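Ig domain protein, group 2 domain protein (Shewanella frigidimarina, PDB 6BG8) is the C-terminal ice-binding domain of an adhesin that attaches the bacterium to ice and inhibits the growth of ice crystals. Local coordinates at residues 82-85 with 86-90; 176-179 with 180-183. All coordinates share one frame; numbering follows the deposited sequence.

Contact 1 of 2, residues 82-85 with 86-90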
# COMPACT_ATOMS: atom_id res chain seq x y z
N ALA A 82 -13.81 16.11 14.29
CA ALA A 82 -14.00 17.48 14.72
C ALA A 82 -12.96 18.43 14.15
O ALA A 82 -13.20 19.64 14.08
CB ALA A 82 -13.96 17.55 16.25
N SER A 83 -11.81 17.90 13.75
CA SER A 83 -10.70 18.72 13.26
C SER A 83 -9.85 17.85 12.36
O SER A 83 -9.91 16.62 12.40
CB SER A 83 -9.86 19.26 14.42
OG SER A 83 -9.24 18.18 15.10
N MET A 84 -9.04 18.52 11.53
CA MET A 84 -8.11 17.77 10.69
C MET A 84 -7.08 17.04 11.54
O MET A 84 -6.69 15.92 11.22
CB MET A 84 -7.44 18.71 9.70
CG MET A 84 -6.69 17.98 8.61
SD MET A 84 -7.81 17.12 7.47
CE MET A 84 -8.41 18.48 6.46
N VAL A 85 -6.64 17.66 12.64
CA VAL A 85 -5.71 16.99 13.55
C VAL A 85 -6.30 15.68 14.07
O VAL A 85 -5.62 14.65 14.12
CB VAL A 85 -5.34 17.94 14.71
CG1 VAL A 85 -4.62 17.17 15.82
CG2 VAL A 85 -4.47 19.08 14.20
N ALA A 86 -7.58 15.69 14.45
CA ALA A 86 -8.19 14.46 14.95
C ALA A 86 -8.28 13.40 13.87
O ALA A 86 -8.11 12.21 14.15
CB ALA A 86 -9.58 14.76 15.52
N PHE A 87 -8.54 13.81 12.62
CA PHE A 87 -8.58 12.85 11.52
C PHE A 87 -7.22 12.23 11.29
O PHE A 87 -7.10 11.01 11.10
CB PHE A 87 -9.08 13.54 10.25
CG PHE A 87 -8.82 12.77 8.98
CD1 PHE A 87 -9.47 11.58 8.72
CD2 PHE A 87 -7.91 13.25 8.04
CE1 PHE A 87 -9.23 10.87 7.55
CE2 PHE A 87 -7.67 12.56 6.86
CZ PHE A 87 -8.34 11.36 6.62
N ILE A 88 -6.17 13.05 11.31
CA ILE A 88 -4.81 12.54 11.17
C ILE A 88 -4.45 11.64 12.35
O ILE A 88 -3.77 10.62 12.19
CB ILE A 88 -3.82 13.71 11.04
CG1 ILE A 88 -4.06 14.52 9.74
CG2 ILE A 88 -2.37 13.22 11.18
CD1 ILE A 88 -3.73 13.78 8.46
N ASN A 89 -4.91 11.99 13.56
CA ASN A 89 -4.60 11.19 14.74
C ASN A 89 -5.14 9.78 14.61
O ASN A 89 -4.44 8.80 14.89
CB ASN A 89 -5.16 11.85 15.99
CG ASN A 89 -4.34 13.03 16.42
OD1 ASN A 89 -3.21 13.21 15.95
ND2 ASN A 89 -4.90 13.83 17.31
N GLN A 90 -6.41 9.66 14.21
CA GLN A 90 -7.00 8.33 14.06
C GLN A 90 -6.34 7.57 12.93
O GLN A 90 -6.12 6.36 13.03
CB GLN A 90 -8.51 8.42 13.84
CG GLN A 90 -9.21 7.09 14.07
CD GLN A 90 -9.03 6.61 15.51
OE1 GLN A 90 -9.45 7.28 16.45
NE2 GLN A 90 -8.41 5.45 15.67
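The ring of Phe87 meets Met84 obliquely: sulfur SD of Met84 approaches ring atom CD2 of Phe87 at 3.9 Å and lies 66° off the ring normal, a Met-aromatic contact. Tyr66 adds an edge-to-face ring pair, and the loop residues Glu10, Arg13 and Pro78 also touch the Phe87 side chain. Met84 runs alongside the ring because its CG stands opposite the backbone N (chi1 -168°) and the chain then bends at its next two bonds. Its CG also reaches CG1 of Ile88 at a loose 4.5 Å, one turn on. On the more exposed side, methyl CG1 of Val85 lies 3.7 Å from ND2 of Asn89; the two side chains run side by side, while OD1 of Asn89 is held by Arg92. Backbone bonds tie the turn, among them N of Ile88 to O of Met84 at 2.9 Å and N of Asn89 to O of Val85 at 2.8 Å. Just ahead of them, OG of Ser83 accepts from N of Ala86 at 3.1 Å (N-H...O 157°), satisfying an amide of the first turn. Ser83 is thus the N-cap of helix 84-103, the long helix that lies along the beta-solenoid in the DUF3494 ice-binding fold.

Contact 2 of 2, residues 176-179 with 180-183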
# COMPACT_ATOMS: atom_id res chain seq x y z
N GLY A 176 -10.19 -16.18 -8.14
CA GLY A 176 -10.81 -15.48 -7.04
C GLY A 176 -9.88 -14.56 -6.27
O GLY A 176 -10.36 -13.73 -5.50
N ALA A 177 -8.57 -14.69 -6.46
CA ALA A 177 -7.65 -13.81 -5.75
C ALA A 177 -7.90 -12.36 -6.14
O ALA A 177 -8.05 -12.04 -7.32
CB ALA A 177 -6.20 -14.20 -6.05
N GLN A 178 -7.96 -11.49 -5.13
CA GLN A 178 -8.25 -10.08 -5.35
C GLN A 178 -7.21 -9.21 -4.66
O GLN A 178 -6.76 -9.53 -3.56
CB GLN A 178 -9.63 -9.71 -4.83
CG GLN A 178 -10.76 -10.49 -5.42
CD GLN A 178 -12.08 -10.00 -4.90
OE1 GLN A 178 -12.50 -8.90 -5.24
NE2 GLN A 178 -12.71 -10.78 -4.02
N ALA A 179 -6.87 -8.08 -5.30
CA ALA A 179 -5.90 -7.15 -4.72
C ALA A 179 -6.29 -6.73 -3.32
O ALA A 179 -5.42 -6.57 -2.45
CB ALA A 179 -5.76 -5.92 -5.62
N LYS A 180 -7.58 -6.53 -3.07
CA LYS A 180 -8.01 -6.03 -1.76
C LYS A 180 -7.72 -7.03 -0.64
O LYS A 180 -7.70 -6.63 0.53
CB LYS A 180 -9.49 -5.69 -1.79
CG LYS A 180 -10.42 -6.90 -1.81
CD LYS A 180 -11.83 -6.49 -2.16
CE LYS A 180 -12.85 -7.52 -1.75
NZ LYS A 180 -14.17 -6.89 -1.49
N ASN A 181 -7.47 -8.30 -0.97
CA ASN A 181 -7.22 -9.34 0.02
C ASN A 181 -5.76 -9.78 0.08
O ASN A 181 -5.46 -10.79 0.73
CB ASN A 181 -8.12 -10.55 -0.26
CG ASN A 181 -9.60 -10.23 -0.07
OD1 ASN A 181 -9.96 -9.40 0.75
ND2 ASN A 181 -10.45 -10.90 -0.84
N ILE A 182 -4.85 -9.05 -0.56
CA ILE A 182 -3.42 -9.34 -0.53
C ILE A 182 -2.73 -8.28 0.31
O ILE A 182 -3.01 -7.09 0.17
CB ILE A 182 -2.84 -9.38 -1.95
CG1 ILE A 182 -3.59 -10.42 -2.79
CG2 ILE A 182 -1.35 -9.69 -1.90
CD1 ILE A 182 -3.43 -10.17 -4.27
N TYR A 183 -1.79 -8.71 1.15
CA TYR A 183 -1.13 -7.83 2.11
C TYR A 183 0.37 -8.09 2.11
O TYR A 183 0.80 -9.24 2.18
CB TYR A 183 -1.69 -8.03 3.52
CG TYR A 183 -3.16 -7.71 3.60
CD1 TYR A 183 -4.11 -8.68 3.32
CD2 TYR A 183 -3.60 -6.44 3.95
CE1 TYR A 183 -5.46 -8.39 3.38
CE2 TYR A 183 -4.94 -6.14 4.01
CZ TYR A 183 -5.87 -7.12 3.73
OH TYR A 183 -7.21 -6.83 3.79
O HOH W 1 -8.94 -12.71 -2.77
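Gln178 O accepts from N of Asn181 at 3.0 Å and Ala179 O from N of Ile182 at 3.2 Å, which makes two overlapping type I turns. Both donors sit well above the plane of their carbonyl, 52° out of it for Asn181, as is common in tight turns of this kind. A water reinforces the bend by accepting from N of Gln178 at 2.8 Å and from ND2 of Asn181 at 3.0 Å, so the side chain of Asn181 is linked back to the start of the turn. The Gln178 and Asn181 side chains run in the same direction, their amide planes 80° apart, with NE2 of Gln178 bonded instead to the carbonyl of Pro150. This corner belongs to the beta-solenoid of the DUF3494 domain: it carries the chain from strand 171-174 into strand 182-186, which is flanked by the parallel strands 154-158 and 197-204. Gln178 places its CG beside its backbone N (chi1 -58°) and then extends, so that its amide lies along the aliphatic part of Lys180, OE1 coming 3.8 Å from CE of Lys180. Toward the buried side, Ile182 brings CG1 to 3.4 Å and CD1 to 3.5 Å from O of Gln178, the same oxygen that accepts from Asn181, while its side chain also packs on Phe154. ND2 of Asn201 donates to the carbonyl of Ile182 at the start of the strand and, weakly, to that of Lys180 in the turn.

In the fold
Contact 1 starts the helix that lies beside the solenoid, whereas contact 2 is a corner within the coils. Their centres are 29 Å apart and their nearest atoms about 15 Å, so the two do not touch; contact 1 also lies farther out, 21 Å from the centre of the chain against 12 Å for contact 2. Neither lies at the probable ice-binding motif from Thr212 to Asn215, which runs from the loop after strand 208-210 into the start of strand 215-217. Near contact 2 a glycerol, probably from the crystallisation liquor, bonds to the carbonyl of Ala177, and the side chain of Gln178 is about 5 Å from it.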